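Local coordinates for Afp1 (PDB 6RBN), which probably stacks in rings to form the inner tube of the anti-feeding prophage, a contractile injection system, within its surrounding sheath, at residues G73-Y78 and A133-T138; I43-R46 and W52-M55; Y12-Y17 and I96-E101; F19-G24 and V28-A33. One frame throughout, in Å; residues are numbered along the deposited sequence.

Contacts 1, 3 and 4 are largely buried and all reach the main antiparallel sheet of the chain, whereas contact 2 is an exposed hairpin on the other side of the chain's centre from contact 1, about 45 Å from it between centres. Contact 4 touches the other two buried contacts: it meets contact 1 through Met77, and its strand 19-23 pairs with strand 92-99 of contact 3. Chemistry follows position. Contact 3 has no hydrogen bond across its segments and rests mainly on aliphatic packing, contact 4 combines one backbone bond with aromatic packing, and contact 1 adds an amide pair to an apolar touch. Contact 2 relies on a regular backbone ladder, with mostly exposed charged, aromatic and aliphatic side chains on its two faces.

Contact 1 of 4, residues G73-Y78 and A133-T138; sequences GKNAMY and AVQQIT
With CG turned away from its own backbone N (chi1 -156°), Asn75 sends its amide out of the loop toward strand 134-140, where Gln135, its chain extended beyond CG, reaches back from the opposite direction. The two amides meet nearly coplanar, their planes 18° apart, so each can offer an N-H and a carbonyl oxygen to the other. Asn75 ND2 gives a hydrogen bond to Gln135 OE1 at 3.1 Å, on a lone pair in the carbonyl plane and bent to 147° at the hydrogen. The return bond from Gln135 NE2 to Asn75 OD1 is modelled very short, so its exact length is doubtful. Amide side chains suit this place because the longer glutamine bridges the gap while both ends of each group find a partner. Beside the pair, Met77 crosses Ile137 at about a right angle, and its SD lies 4.1 Å from Ile137 CD1. The flexible thioether then bends away and packs on Phe30, while Ile137 also rests on Leu66 and Leu120. Gln135 packs as well on Ile146 of a neighbouring subunit. The arrangement ties the loop before helix 78-81 to a barrel strand of the gp19-like tail tube fold, through a reciprocal side-chain amide pair.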
loop_
_atom_site.group_PDB
_atom_site.type_symbol
_atom_site.label_atom_id
_atom_site.label_comp_id
_atom_site.label_asym_id
_atom_site.label_seq_id
_atom_site.Cartn_x
_atom_site.Cartn_y
_atom_site.Cartn_z
ATOM N N GLY A 73 -24.772 -16.767 -40.708
ATOM C CA GLY A 73 -25.773 -17.340 -41.585
ATOM C C GLY A 73 -26.302 -16.354 -42.604
ATOM O O GLY A 73 -25.527 -15.647 -43.250
ATOM N N LYS A 74 -27.617 -16.298 -42.771
ATOM C CA LYS A 74 -28.246 -15.308 -43.629
ATOM C C LYS A 74 -28.802 -14.177 -42.782
ATOM O O LYS A 74 -29.155 -14.367 -41.620
ATOM C CB LYS A 74 -29.344 -15.938 -44.492
ATOM C CG LYS A 74 -30.538 -16.470 -43.717
ATOM C CD LYS A 74 -31.545 -17.131 -44.645
ATOM C CE LYS A 74 -32.240 -16.109 -45.530
ATOM N NZ LYS A 74 -33.102 -15.193 -44.737
ATOM N N ASN A 75 -28.865 -12.991 -43.369
ATOM C CA ASN A 75 -29.265 -11.787 -42.649
ATOM C C ASN A 75 -30.758 -11.577 -42.830
ATOM O O ASN A 75 -31.183 -11.023 -43.839
ATOM C CB ASN A 75 -28.459 -10.589 -43.150
ATOM C CG ASN A 75 -28.353 -9.469 -42.133
ATOM O OD1 ASN A 75 -27.535 -8.569 -42.289
ATOM N ND2 ASN A 75 -29.164 -9.525 -41.084
ATOM N N ALA A 76 -31.540 -11.982 -41.827
ATOM C CA ALA A 76 -32.992 -11.949 -41.941
ATOM C C ALA A 76 -33.548 -10.536 -41.912
ATOM O O ALA A 76 -34.615 -10.285 -42.481
ATOM C CB ALA A 76 -33.622 -12.782 -40.829
ATOM N N MET A 77 -32.854 -9.605 -41.267
ATOM C CA MET A 77 -33.239 -8.206 -41.306
ATOM C C MET A 77 -32.856 -7.532 -42.612
ATOM O O MET A 77 -33.342 -6.432 -42.887
ATOM C CB MET A 77 -32.603 -7.437 -40.142
ATOM C CG MET A 77 -33.050 -7.880 -38.758
ATOM S SD MET A 77 -34.816 -7.717 -38.457
ATOM C CE MET A 77 -35.341 -9.431 -38.522
ATOM N N TYR A 78 -31.995 -8.155 -43.412
ATOM C CA TYR A 78 -31.635 -7.579 -44.700
ATOM C C TYR A 78 -32.635 -7.940 -45.787
ATOM O O TYR A 78 -32.985 -7.084 -46.602
ATOM C CB TYR A 78 -30.236 -8.019 -45.109
ATOM C CG TYR A 78 -29.837 -7.548 -46.482
ATOM C CD1 TYR A 78 -29.559 -6.216 -46.724
ATOM C CD2 TYR A 78 -29.727 -8.445 -47.534
ATOM C CE1 TYR A 78 -29.193 -5.782 -47.977
ATOM C CE2 TYR A 78 -29.361 -8.022 -48.789
ATOM C CZ TYR A 78 -29.096 -6.692 -49.002
ATOM O OH TYR A 78 -28.730 -6.272 -50.254
ATOM N N ALA A 133 -19.938 -6.866 -34.465
ATOM C CA ALA A 133 -20.672 -6.259 -35.567
ATOM C C ALA A 133 -22.154 -6.261 -35.223
ATOM O O ALA A 133 -22.788 -7.319 -35.194
ATOM C CB ALA A 133 -20.400 -7.019 -36.861
ATOM N N VAL A 134 -22.706 -5.081 -34.960
ATOM C CA VAL A 134 -24.084 -4.928 -34.511
ATOM C C VAL A 134 -24.842 -4.094 -35.530
ATOM O O VAL A 134 -24.540 -2.910 -35.720
ATOM C CB VAL A 134 -24.170 -4.284 -33.118
ATOM C CG1 VAL A 134 -25.607 -3.971 -32.767
ATOM C CG2 VAL A 134 -23.578 -5.202 -32.076
ATOM N N GLN A 135 -25.823 -4.709 -36.177
ATOM C CA GLN A 135 -26.764 -3.982 -37.009
ATOM C C GLN A 135 -27.835 -3.339 -36.143
ATOM O O GLN A 135 -28.162 -3.832 -35.065
ATOM C CB GLN A 135 -27.412 -4.914 -38.020
ATOM C CG GLN A 135 -26.486 -5.371 -39.107
ATOM C CD GLN A 135 -27.125 -6.400 -39.996
ATOM O OE1 GLN A 135 -28.224 -6.876 -39.719
ATOM N NE2 GLN A 135 -26.449 -6.748 -41.083
ATOM N N GLN A 136 -28.389 -2.237 -36.632
ATOM C CA GLN A 136 -29.367 -1.450 -35.890
ATOM C C GLN A 136 -30.462 -1.014 -36.854
ATOM O O GLN A 136 -30.235 -0.154 -37.709
ATOM C CB GLN A 136 -28.683 -0.264 -35.211
ATOM C CG GLN A 136 -29.564 0.670 -34.407
ATOM C CD GLN A 136 -29.941 1.914 -35.190
ATOM O OE1 GLN A 136 -29.209 2.342 -36.079
ATOM N NE2 GLN A 136 -31.062 2.517 -34.844
ATOM N N ILE A 137 -31.641 -1.614 -36.718
ATOM C CA ILE A 137 -32.764 -1.396 -37.621
ATOM C C ILE A 137 -33.792 -0.507 -36.933
ATOM O O ILE A 137 -34.037 -0.636 -35.727
ATOM C CB ILE A 137 -33.364 -2.746 -38.084
ATOM C CG1 ILE A 137 -34.467 -2.559 -39.126
ATOM C CG2 ILE A 137 -33.844 -3.608 -36.925
ATOM C CD1 ILE A 137 -34.817 -3.828 -39.852
ATOM N N THR A 138 -34.347 0.443 -37.680
ATOM C CA THR A 138 -35.430 1.275 -37.186
ATOM C C THR A 138 -36.709 0.933 -37.934
ATOM O O THR A 138 -36.690 0.640 -39.130
ATOM C CB THR A 138 -35.152 2.766 -37.337
ATOM O OG1 THR A 138 -35.005 3.088 -38.721
ATOM C CG2 THR A 138 -33.894 3.150 -36.601
#

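Contact 2 of 4, residues I43-R46 and W52-M55; sequences IEYR and WFKM
One face of the Trp52 indole carries Arg46, the opposite face has Lys54 NZ offset toward the rim, and the edge meets the Glu44 side chain near the ring plane. These groups share one side of a two-stranded antiparallel beta hairpin, strands 38-46 and 52-56. Arg46 runs alongside the tryptophan: its CD sits over the six-membered ring, in a CH-pi contact 3.5 Å from the centroid, and a bend at chi3 (-75°) lays the guanidinium over the same face with planes 23° apart. The resulting cation-pi contact puts Arg46 CZ 4.2 Å from that centroid. The broad indole offers each basic side chain a face, and arginine's methylenes and flat cation can both lie on it. Backbone hydrogen bonds join the Ile43-Met55 and Tyr45-Phe53 pairs, two for each, with Phe53 N to Tyr45 O at 2.8 Å. A neighbouring subunit packs against the hairpin: its Arg59 lies on Trp52, and its Lys91 NZ bonds to Lys54 O. On the other side of the hairpin, Tyr45 and Phe53 lie side by side, their CD2 atoms 3.6 Å apart, the phenylalanine atom meeting the tyrosine ring at its edge. Farther along, Ile43 CG2 reaches Met55 CE at 3.8 Å.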
loop_
_atom_site.group_PDB
_atom_site.type_symbol
_atom_site.label_atom_id
_atom_site.label_comp_id
_atom_site.label_asym_id
_atom_site.label_seq_id
_atom_site.Cartn_x
_atom_site.Cartn_y
_atom_site.Cartn_z
ATOM N N ILE A 43 -53.988 20.092 -28.177
ATOM C CA ILE A 43 -54.788 21.143 -28.790
ATOM C C ILE A 43 -55.224 22.096 -27.689
ATOM O O ILE A 43 -55.749 21.660 -26.660
ATOM C CB ILE A 43 -56.004 20.559 -29.530
ATOM C CG1 ILE A 43 -55.554 19.599 -30.624
ATOM C CG2 ILE A 43 -56.840 21.657 -30.143
ATOM C CD1 ILE A 43 -56.681 18.798 -31.211
ATOM N N GLU A 44 -55.000 23.390 -27.897
ATOM C CA GLU A 44 -55.306 24.399 -26.897
ATOM C C GLU A 44 -56.217 25.465 -27.485
ATOM O O GLU A 44 -56.203 25.720 -28.692
ATOM C CB GLU A 44 -54.038 25.048 -26.353
ATOM C CG GLU A 44 -53.171 24.104 -25.559
ATOM C CD GLU A 44 -51.910 24.759 -25.046
ATOM O OE1 GLU A 44 -51.649 25.925 -25.409
ATOM O OE2 GLU A 44 -51.176 24.107 -24.279
ATOM N N TYR A 45 -57.007 26.088 -26.617
ATOM C CA TYR A 45 -57.922 27.143 -27.029
ATOM C C TYR A 45 -58.132 28.113 -25.878
ATOM O O TYR A 45 -58.522 27.704 -24.782
ATOM C CB TYR A 45 -59.263 26.566 -27.492
ATOM C CG TYR A 45 -60.268 27.620 -27.896
ATOM C CD1 TYR A 45 -60.156 28.292 -29.104
ATOM C CD2 TYR A 45 -61.325 27.947 -27.062
ATOM C CE1 TYR A 45 -61.070 29.255 -29.467
ATOM C CE2 TYR A 45 -62.236 28.909 -27.413
ATOM C CZ TYR A 45 -62.105 29.559 -28.614
ATOM O OH TYR A 45 -63.022 30.517 -28.964
ATOM N N ARG A 46 -57.877 29.390 -26.133
ATOM C CA ARG A 46 -58.084 30.443 -25.153
ATOM C C ARG A 46 -59.017 31.496 -25.720
ATOM O O ARG A 46 -58.934 31.842 -26.900
ATOM C CB ARG A 46 -56.761 31.092 -24.746
ATOM C CG ARG A 46 -55.951 30.239 -23.817
ATOM C CD ARG A 46 -54.611 30.843 -23.491
ATOM N NE ARG A 46 -53.669 30.720 -24.590
ATOM C CZ ARG A 46 -52.422 31.168 -24.542
ATOM N NH1 ARG A 46 -51.978 31.745 -23.437
ATOM N NH2 ARG A 46 -51.615 31.021 -25.579
ATOM N N TRP A 52 -59.144 28.581 -20.506
ATOM C CA TRP A 52 -58.172 27.808 -21.260
ATOM C C TRP A 52 -58.759 26.416 -21.433
ATOM O O TRP A 52 -59.227 25.818 -20.460
ATOM C CB TRP A 52 -56.847 27.674 -20.518
ATOM C CG TRP A 52 -55.664 27.438 -21.399
ATOM C CD1 TRP A 52 -55.508 26.434 -22.293
ATOM C CD2 TRP A 52 -54.383 28.054 -21.267
ATOM N NE1 TRP A 52 -54.255 26.476 -22.845
ATOM C CE2 TRP A 52 -53.536 27.454 -22.213
ATOM C CE3 TRP A 52 -53.883 29.092 -20.476
ATOM C CZ2 TRP A 52 -52.219 27.857 -22.393
ATOM C CZ3 TRP A 52 -52.579 29.492 -20.663
ATOM C CH2 TRP A 52 -51.761 28.877 -21.613
ATOM N N PHE A 53 -58.725 25.890 -22.650
ATOM C CA PHE A 53 -59.207 24.542 -22.921
ATOM C C PHE A 53 -58.042 23.702 -23.418
ATOM O O PHE A 53 -57.481 23.989 -24.476
ATOM C CB PHE A 53 -60.336 24.550 -23.949
ATOM C CG PHE A 53 -61.597 25.191 -23.459
ATOM C CD1 PHE A 53 -62.461 24.497 -22.637
ATOM C CD2 PHE A 53 -61.922 26.481 -23.829
ATOM C CE1 PHE A 53 -63.623 25.077 -22.189
ATOM C CE2 PHE A 53 -63.085 27.068 -23.382
ATOM C CZ PHE A 53 -63.935 26.362 -22.561
ATOM N N LYS A 54 -57.691 22.663 -22.667
ATOM C CA LYS A 54 -56.577 21.791 -23.011
ATOM C C LYS A 54 -57.112 20.404 -23.323
ATOM O O LYS A 54 -57.889 19.846 -22.547
ATOM C CB LYS A 54 -55.570 21.727 -21.871
ATOM C CG LYS A 54 -55.068 23.084 -21.488
ATOM C CD LYS A 54 -54.057 23.038 -20.383
ATOM C CE LYS A 54 -53.676 24.436 -20.000
ATOM N NZ LYS A 54 -54.824 25.128 -19.371
ATOM N N MET A 55 -56.694 19.855 -24.456
ATOM C CA MET A 55 -57.243 18.619 -24.985
ATOM C C MET A 55 -56.113 17.761 -25.523
ATOM O O MET A 55 -55.101 18.292 -25.992
ATOM C CB MET A 55 -58.242 18.897 -26.121
ATOM C CG MET A 55 -59.530 19.559 -25.691
ATOM S SD MET A 55 -60.549 20.003 -27.095
ATOM C CE MET A 55 -59.690 21.468 -27.641
#

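Contact 3 of 4, residues Y12-Y17 and I96-E101; sequences YPIPTY and ISLTNE
Leu98 packs against Ile14 and the backbone of Pro15, and this small apolar cluster is the close part of the contact. It lies on strand 92-99 of the antiparallel barrel sheet of a gp19-like tail tube protein, facing the loop that leads from helix 8-11 into strand 19-23. The branched leucine fits because its two methyls divide the work: CD1 meets Ile14 CG2 at 3.8 Å, while CD2 lies against the carbonyl, 3.5 Å from Pro15 O. Ile14 turns CG2 away from its own backbone N, its CG1 having chi1 at -56°, and this points the methyl at the strand. No hydrogen bond crosses between the segments, as suits a join made by aliphatic groups. Leu98 also packs on Trp110 of its own chain and on Phe125 of a neighbouring subunit. Toward the strand end the approach is looser. Asn100 and Glu101 are partly exposed to solvent, and Glu101 OE1 forms a salt bridge with Arg18, the residue just after Tyr17, so the loop is held here by charge. Tyr17 itself is buried, its hydroxyl making a weak hydrogen bond to Leu86 O of another subunit. Thr16 approaches the cluster through its backbone alone, its CA 4.4 Å from Leu98 CD2.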
loop_
_atom_site.group_PDB
_atom_site.type_symbol
_atom_site.label_atom_id
_atom_site.label_comp_id
_atom_site.label_asym_id
_atom_site.label_seq_id
_atom_site.Cartn_x
_atom_site.Cartn_y
_atom_site.Cartn_z
ATOM N N TYR A 12 -42.565 -7.399 -6.807
ATOM C CA TYR A 12 -41.353 -6.635 -7.090
ATOM C C TYR A 12 -41.322 -6.192 -8.550
ATOM O O TYR A 12 -41.917 -6.863 -9.400
ATOM C CB TYR A 12 -40.067 -7.424 -6.778
ATOM C CG TYR A 12 -39.707 -7.548 -5.309
ATOM C CD1 TYR A 12 -40.570 -7.117 -4.315
ATOM C CD2 TYR A 12 -38.447 -7.981 -4.930
ATOM C CE1 TYR A 12 -40.227 -7.205 -2.986
ATOM C CE2 TYR A 12 -38.090 -8.061 -3.603
ATOM C CZ TYR A 12 -38.983 -7.671 -2.636
ATOM O OH TYR A 12 -38.629 -7.749 -1.313
ATOM N N PRO A 13 -40.660 -5.076 -8.873
ATOM C CA PRO A 13 -40.605 -4.627 -10.269
ATOM C C PRO A 13 -39.792 -5.567 -11.143
ATOM O O PRO A 13 -39.007 -6.392 -10.678
ATOM C CB PRO A 13 -39.940 -3.254 -10.174
ATOM C CG PRO A 13 -40.133 -2.825 -8.801
ATOM C CD PRO A 13 -40.101 -4.054 -7.972
ATOM N N ILE A 14 -39.996 -5.427 -12.443
ATOM C CA ILE A 14 -39.436 -6.327 -13.447
ATOM C C ILE A 14 -38.218 -5.652 -14.065
ATOM O O ILE A 14 -38.303 -4.482 -14.445
ATOM C CB ILE A 14 -40.472 -6.673 -14.530
ATOM C CG1 ILE A 14 -41.714 -7.277 -13.885
ATOM C CG2 ILE A 14 -39.895 -7.659 -15.517
ATOM C CD1 ILE A 14 -42.886 -7.360 -14.808
ATOM N N PRO A 15 -37.078 -6.331 -14.160
ATOM C CA PRO A 15 -35.921 -5.737 -14.834
ATOM C C PRO A 15 -36.046 -5.779 -16.349
ATOM O O PRO A 15 -36.966 -6.379 -16.906
ATOM C CB PRO A 15 -34.755 -6.598 -14.348
ATOM C CG PRO A 15 -35.372 -7.899 -14.025
ATOM C CD PRO A 15 -36.732 -7.597 -13.496
ATOM N N THR A 16 -35.091 -5.135 -17.020
ATOM C CA THR A 16 -35.143 -4.924 -18.461
ATOM C C THR A 16 -34.358 -5.946 -19.267
ATOM O O THR A 16 -34.561 -6.033 -20.480
ATOM C CB THR A 16 -34.601 -3.542 -18.830
ATOM O OG1 THR A 16 -33.241 -3.434 -18.397
ATOM C CG2 THR A 16 -35.403 -2.457 -18.197
ATOM N N TYR A 17 -33.459 -6.704 -18.652
ATOM C CA TYR A 17 -32.475 -7.457 -19.412
ATOM C C TYR A 17 -33.000 -8.772 -19.967
ATOM O O TYR A 17 -32.239 -9.498 -20.611
ATOM C CB TYR A 17 -31.220 -7.708 -18.564
ATOM C CG TYR A 17 -31.417 -8.526 -17.307
ATOM C CD1 TYR A 17 -31.701 -7.912 -16.098
ATOM C CD2 TYR A 17 -31.287 -9.909 -17.322
ATOM C CE1 TYR A 17 -31.869 -8.653 -14.949
ATOM C CE2 TYR A 17 -31.460 -10.654 -16.182
ATOM C CZ TYR A 17 -31.749 -10.019 -15.002
ATOM O OH TYR A 17 -31.916 -10.761 -13.861
ATOM N N ILE A 96 -42.764 -7.559 -27.985
ATOM C CA ILE A 96 -41.608 -7.551 -27.098
ATOM C C ILE A 96 -42.119 -7.848 -25.697
ATOM O O ILE A 96 -42.837 -7.035 -25.106
ATOM C CB ILE A 96 -40.850 -6.221 -27.147
ATOM C CG1 ILE A 96 -40.310 -5.982 -28.553
ATOM C CG2 ILE A 96 -39.714 -6.229 -26.159
ATOM C CD1 ILE A 96 -39.742 -4.614 -28.761
ATOM N N SER A 97 -41.746 -9.007 -25.164
ATOM C CA SER A 97 -42.312 -9.535 -23.932
ATOM C C SER A 97 -41.245 -9.592 -22.851
ATOM O O SER A 97 -40.222 -10.253 -23.035
ATOM C CB SER A 97 -42.869 -10.941 -24.159
ATOM O OG SER A 97 -43.853 -10.962 -25.170
ATOM N N LEU A 98 -41.489 -8.928 -21.723
ATOM C CA LEU A 98 -40.667 -9.159 -20.540
ATOM C C LEU A 98 -40.932 -10.563 -20.021
ATOM O O LEU A 98 -42.082 -10.941 -19.786
ATOM C CB LEU A 98 -40.946 -8.120 -19.460
ATOM C CG LEU A 98 -40.383 -6.729 -19.731
ATOM C CD1 LEU A 98 -40.813 -5.768 -18.655
ATOM C CD2 LEU A 98 -38.882 -6.809 -19.790
ATOM N N THR A 99 -39.869 -11.334 -19.844
ATOM C CA THR A 99 -39.974 -12.778 -19.775
ATOM C C THR A 99 -39.367 -13.264 -18.461
ATOM O O THR A 99 -38.582 -12.565 -17.817
ATOM C CB THR A 99 -39.269 -13.397 -21.000
ATOM O OG1 THR A 99 -39.621 -12.637 -22.157
ATOM C CG2 THR A 99 -39.738 -14.809 -21.288
ATOM N N ASN A 100 -39.768 -14.468 -18.060
ATOM C CA ASN A 100 -39.149 -15.229 -16.987
ATOM C C ASN A 100 -37.701 -15.580 -17.360
ATOM O O ASN A 100 -37.278 -15.443 -18.513
ATOM C CB ASN A 100 -39.978 -16.489 -16.740
ATOM C CG ASN A 100 -39.712 -17.125 -15.407
ATOM O OD1 ASN A 100 -38.877 -16.655 -14.636
ATOM N ND2 ASN A 100 -40.428 -18.203 -15.119
ATOM N N GLU A 101 -36.937 -16.044 -16.366
ATOM C CA GLU A 101 -35.546 -16.426 -16.603
ATOM C C GLU A 101 -35.441 -17.618 -17.546
ATOM O O GLU A 101 -34.637 -17.610 -18.484
ATOM C CB GLU A 101 -34.851 -16.735 -15.279
ATOM C CG GLU A 101 -33.414 -17.213 -15.433
ATOM C CD GLU A 101 -32.479 -16.148 -15.974
ATOM O OE1 GLU A 101 -32.707 -14.952 -15.709
ATOM O OE2 GLU A 101 -31.517 -16.508 -16.683
#

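Contact 4 of 4, residues F19-G24 and V28-A33; sequences FIVTLG and VPFTSA
Val28 N donates a hydrogen bond to Val21 O at 3.0 Å, and beyond it the chain departs from strand 19-23. That strand forms a beta hairpin with strand 26-27 in the antiparallel barrel sheet of a gp19-like tail tube protein, and 28-33 is the chain that leaves the hairpin and runs into strand 32-34. Gly24 lies at the start of the turn with a positive phi, a backbone shape that a side chain would jam against the carbonyl before it. The broad, buried ring of Phe30 touches both Val21 and Leu23, which point to the same side of the strand, and crosses their side chains at about a right angle. Its CD2 meets Val21 CB at 3.6 Å, and its rim at CZ takes Leu23 CD1 at 3.7 Å. Val28 adds its CG2, 4.2 Å from Leu23 CB. Ala33, small enough for its place near the Phe19 ring, belongs with Ser32 to an antiparallel ladder with a strand of a neighbouring subunit, so the sheet continues across that interface. Phe19 holds CG between its backbone N and carbonyl carbon (chi1 62°), which brings the ring to the backbone of Phe30 and Thr31. There the hydrogen-bearing edge of the ring faces a carbonyl oxygen, with Phe19 CZ 3.2 Å from Thr31 O.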
loop_
_atom_site.group_PDB
_atom_site.type_symbol
_atom_site.label_atom_id
_atom_site.label_comp_id
_atom_site.label_asym_id
_atom_site.label_seq_id
_atom_site.Cartn_x
_atom_site.Cartn_y
_atom_site.Cartn_z
ATOM N N PHE A 19 -35.932 -10.276 -22.394
ATOM C CA PHE A 19 -37.009 -9.952 -23.310
ATOM C C PHE A 19 -36.897 -10.823 -24.547
ATOM O O PHE A 19 -35.802 -11.091 -25.038
ATOM C CB PHE A 19 -37.005 -8.457 -23.681
ATOM C CG PHE A 19 -35.765 -7.998 -24.398
ATOM C CD1 PHE A 19 -34.648 -7.594 -23.689
ATOM C CD2 PHE A 19 -35.735 -7.918 -25.780
ATOM C CE1 PHE A 19 -33.521 -7.166 -24.342
ATOM C CE2 PHE A 19 -34.610 -7.489 -26.435
ATOM C CZ PHE A 19 -33.505 -7.111 -25.715
ATOM N N ILE A 20 -38.043 -11.264 -25.048
ATOM C CA ILE A 20 -38.100 -11.970 -26.318
ATOM C C ILE A 20 -38.817 -11.084 -27.322
ATOM O O ILE A 20 -39.700 -10.297 -26.969
ATOM C CB ILE A 20 -38.780 -13.352 -26.196
ATOM C CG1 ILE A 20 -40.199 -13.226 -25.654
ATOM C CG2 ILE A 20 -37.962 -14.265 -25.311
ATOM C CD1 ILE A 20 -40.981 -14.502 -25.723
ATOM N N VAL A 21 -38.403 -11.184 -28.579
ATOM C CA VAL A 21 -38.942 -10.364 -29.655
ATOM C C VAL A 21 -39.503 -11.306 -30.706
ATOM O O VAL A 21 -38.745 -11.951 -31.441
ATOM C CB VAL A 21 -37.890 -9.426 -30.255
ATOM C CG1 VAL A 21 -38.473 -8.658 -31.420
ATOM C CG2 VAL A 21 -37.370 -8.463 -29.211
ATOM N N THR A 22 -40.825 -11.406 -30.768
ATOM C CA THR A 22 -41.500 -12.165 -31.812
ATOM C C THR A 22 -41.749 -11.222 -32.980
ATOM O O THR A 22 -42.590 -10.324 -32.893
ATOM C CB THR A 22 -42.803 -12.765 -31.298
ATOM O OG1 THR A 22 -42.527 -13.625 -30.188
ATOM C CG2 THR A 22 -43.470 -13.569 -32.388
ATOM N N LEU A 23 -41.022 -11.424 -34.067
ATOM C CA LEU A 23 -41.007 -10.508 -35.202
ATOM C C LEU A 23 -41.801 -11.159 -36.329
ATOM O O LEU A 23 -41.270 -11.941 -37.116
ATOM C CB LEU A 23 -39.567 -10.186 -35.593
ATOM C CG LEU A 23 -39.264 -9.076 -36.593
ATOM C CD1 LEU A 23 -38.020 -8.350 -36.154
ATOM C CD2 LEU A 23 -39.063 -9.629 -37.981
ATOM N N GLY A 24 -43.089 -10.839 -36.392
ATOM C CA GLY A 24 -43.959 -11.435 -37.380
ATOM C C GLY A 24 -44.475 -12.783 -36.933
ATOM O O GLY A 24 -45.393 -12.868 -36.115
ATOM N N VAL A 28 -36.782 -13.579 -33.107
ATOM C CA VAL A 28 -35.436 -13.194 -33.510
ATOM C C VAL A 28 -34.727 -12.642 -32.278
ATOM O O VAL A 28 -35.298 -11.807 -31.564
ATOM C CB VAL A 28 -35.470 -12.168 -34.654
ATOM C CG1 VAL A 28 -34.071 -11.735 -35.030
ATOM C CG2 VAL A 28 -36.189 -12.741 -35.861
ATOM N N PRO A 29 -33.512 -13.091 -31.969
ATOM C CA PRO A 29 -32.813 -12.585 -30.782
ATOM C C PRO A 29 -32.248 -11.192 -31.025
ATOM O O PRO A 29 -31.512 -10.967 -31.987
ATOM C CB PRO A 29 -31.689 -13.603 -30.574
ATOM C CG PRO A 29 -32.125 -14.813 -31.320
ATOM C CD PRO A 29 -32.859 -14.294 -32.507
ATOM N N PHE A 30 -32.583 -10.261 -30.139
ATOM C CA PHE A 30 -32.090 -8.894 -30.216
ATOM C C PHE A 30 -31.368 -8.517 -28.932
ATOM O O PHE A 30 -31.564 -9.125 -27.879
ATOM C CB PHE A 30 -33.227 -7.904 -30.483
ATOM C CG PHE A 30 -33.756 -7.956 -31.879
ATOM C CD1 PHE A 30 -33.108 -7.291 -32.898
ATOM C CD2 PHE A 30 -34.894 -8.677 -32.177
ATOM C CE1 PHE A 30 -33.588 -7.338 -34.186
ATOM C CE2 PHE A 30 -35.378 -8.723 -33.464
ATOM C CZ PHE A 30 -34.722 -8.056 -34.466
ATOM N N THR A 31 -30.524 -7.495 -29.038
ATOM C CA THR A 31 -29.772 -6.971 -27.908
ATOM C C THR A 31 -30.500 -5.814 -27.239
ATOM O O THR A 31 -30.605 -5.765 -26.012
ATOM C CB THR A 31 -28.390 -6.517 -28.370
ATOM O OG1 THR A 31 -27.738 -7.605 -29.022
ATOM C CG2 THR A 31 -27.546 -6.083 -27.192
ATOM N N SER A 32 -31.001 -4.878 -28.037
ATOM C CA SER A 32 -31.684 -3.704 -27.527
ATOM C C SER A 32 -33.041 -3.568 -28.198
ATOM O O SER A 32 -33.285 -4.125 -29.268
ATOM C CB SER A 32 -30.865 -2.433 -27.753
ATOM O OG SER A 32 -29.641 -2.482 -27.047
ATOM N N ALA A 33 -33.916 -2.811 -27.543
ATOM C CA ALA A 33 -35.244 -2.514 -28.071
ATOM C C ALA A 33 -35.717 -1.241 -27.389
ATOM O O ALA A 33 -35.973 -1.251 -26.184
ATOM C CB ALA A 33 -36.204 -3.663 -27.814
#